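Local coordinates for protein carboxypeptidase 1 (Deinococcus radiodurans str. R1, PDB 5GIV) that probably removes amino acids one at a time from the C-terminus of peptides with broad specificity, as a zinc-dependent carboxypeptidase of the M32 family, at residues A268-Y273 and G293-Q298. Sequence-based numbering, arbitrary orientation.
Sequences AGHALY and GVHESQ. With ZN (zinc ion), chain G.
His270 and Glu296 meet at the zinc ion, each giving one atom: His270 NE2 and Glu296 OE2 both lie 2.2 Å from the metal. These two atoms are 3.0 Å apart as neighbouring ligands, not as a hydrogen-bonded pair. His266, the first histidine of the HExxH motif that His270 completes, and three waters fill the other positions; Glu296 OE1, not a ligand, accepts a hydrogen bond from one of these waters.

Across the segments a single hydrogen bond joins first shell to second, from His270 ND1 to His295 ND1 (3.0 Å, 153° at the hydrogen), tilted out of the acceptor ring's plane. With ND1 donating and NE2 on the metal, the His270 ring is restrained at both nitrogens. His295 NE2 in turn bonds to Glu274. A leucine in place of His295 would probably leave His270 ND1 without its imidazole acceptor and Glu274 without its mate, the metal-bound ring freer to turn.

Aromatic contact continues the cluster: Tyr273 CD2 sits 3.6 Å above the centre of the His295 ring, the planes oblique. With CG anti to the backbone N (chi1 -175°), Tyr273 reaches Val294; its OH, 3.6 Å from Val294 CG1, is hydrogen-bonded to Val290 N.

Gly269 CA lies 3.7 Å from Gln298 O, an approach a side chain would obstruct. Segments 268-273 and 293-298, on helices 257-275 and 292-306, run 120° apart, axes 8.1 Å at closest, with Met238 of strand 238-242 against both histidines and helix 420-439 against Glu296 and Gln298.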
# COMPACT_ATOMS: atom_id res chain seq x y z
N ALA A 268 12.75 0.26 -14.07
CA ALA A 268 11.81 -0.14 -15.12
C ALA A 268 12.33 -1.36 -15.87
O ALA A 268 11.55 -2.25 -16.23
CB ALA A 268 11.56 1.02 -16.08
N GLY A 269 13.64 -1.42 -16.09
CA GLY A 269 14.22 -2.59 -16.73
C GLY A 269 13.96 -3.86 -15.93
O GLY A 269 13.59 -4.89 -16.49
N HIS A 270 14.20 -3.80 -14.62
CA HIS A 270 13.79 -4.90 -13.75
C HIS A 270 12.33 -5.23 -13.96
O HIS A 270 11.95 -6.40 -14.08
CB HIS A 270 14.05 -4.54 -12.28
CG HIS A 270 15.48 -4.64 -11.86
ND1 HIS A 270 16.24 -5.78 -12.05
CD2 HIS A 270 16.29 -3.75 -11.25
CE1 HIS A 270 17.45 -5.59 -11.57
NE2 HIS A 270 17.51 -4.37 -11.07
N ALA A 271 11.47 -4.20 -14.01
CA ALA A 271 10.03 -4.44 -14.04
C ALA A 271 9.59 -5.00 -15.39
O ALA A 271 8.67 -5.82 -15.46
CB ALA A 271 9.28 -3.15 -13.73
N LEU A 272 10.23 -4.55 -16.47
CA LEU A 272 9.91 -5.08 -17.79
C LEU A 272 10.12 -6.59 -17.82
O LEU A 272 9.28 -7.33 -18.35
CB LEU A 272 10.78 -4.40 -18.84
CG LEU A 272 10.37 -2.97 -19.16
CD1 LEU A 272 11.43 -2.33 -20.02
CD2 LEU A 272 9.01 -2.99 -19.88
N TYR A 273 11.24 -7.05 -17.26
CA TYR A 273 11.50 -8.48 -17.16
C TYR A 273 10.31 -9.20 -16.51
O TYR A 273 9.77 -10.15 -17.07
CB TYR A 273 12.80 -8.69 -16.38
CG TYR A 273 13.28 -10.11 -16.28
CD1 TYR A 273 12.63 -11.15 -16.95
CD2 TYR A 273 14.38 -10.41 -15.51
CE1 TYR A 273 13.07 -12.45 -16.84
CE2 TYR A 273 14.83 -11.69 -15.40
CZ TYR A 273 14.18 -12.72 -16.06
OH TYR A 273 14.66 -14.00 -15.92
N GLY A 293 21.83 -12.22 -11.82
CA GLY A 293 22.57 -11.70 -12.96
C GLY A 293 21.68 -11.44 -14.16
O GLY A 293 21.80 -10.40 -14.82
N VAL A 294 20.77 -12.36 -14.46
CA VAL A 294 19.86 -12.13 -15.57
C VAL A 294 18.97 -10.93 -15.27
O VAL A 294 18.73 -10.08 -16.14
CB VAL A 294 19.03 -13.39 -15.87
CG1 VAL A 294 17.97 -13.09 -16.92
CG2 VAL A 294 19.92 -14.50 -16.36
N HIS A 295 18.49 -10.81 -14.02
CA HIS A 295 17.64 -9.68 -13.67
C HIS A 295 18.38 -8.36 -13.87
O HIS A 295 17.90 -7.46 -14.58
CB HIS A 295 17.14 -9.81 -12.24
CG HIS A 295 15.66 -9.63 -12.12
ND1 HIS A 295 15.03 -8.45 -12.46
CD2 HIS A 295 14.68 -10.49 -11.76
CE1 HIS A 295 13.73 -8.59 -12.30
NE2 HIS A 295 13.49 -9.81 -11.87
N GLU A 296 19.57 -8.23 -13.28
CA GLU A 296 20.35 -7.01 -13.43
C GLU A 296 20.80 -6.79 -14.86
O GLU A 296 21.16 -5.66 -15.22
CB GLU A 296 21.56 -7.06 -12.51
CG GLU A 296 22.33 -5.75 -12.45
CD GLU A 296 21.63 -4.69 -11.61
OE1 GLU A 296 22.29 -3.70 -11.24
OE2 GLU A 296 20.42 -4.84 -11.33
N SER A 297 20.83 -7.84 -15.69
CA SER A 297 21.16 -7.64 -17.10
C SER A 297 20.10 -6.79 -17.77
O SER A 297 20.40 -6.06 -18.72
CB SER A 297 21.27 -8.98 -17.82
OG SER A 297 19.98 -9.51 -18.12
N GLN A 298 18.87 -6.88 -17.30
CA GLN A 298 17.76 -6.17 -17.93
C GLN A 298 17.65 -4.74 -17.42
O GLN A 298 17.39 -3.82 -18.21
CB GLN A 298 16.49 -6.96 -17.69
CG GLN A 298 16.58 -8.32 -18.37
CD GLN A 298 17.05 -8.18 -19.82
OE1 GLN A 298 16.39 -7.53 -20.64
NE2 GLN A 298 18.19 -8.79 -20.15
ZN ZN G . 19.26 -3.48 -10.10
O HOH W 1 20.89 -2.54 -9.31
O HOH W 2 17.94 -2.46 -8.35
O HOH W 3 18.56 -4.89 -8.23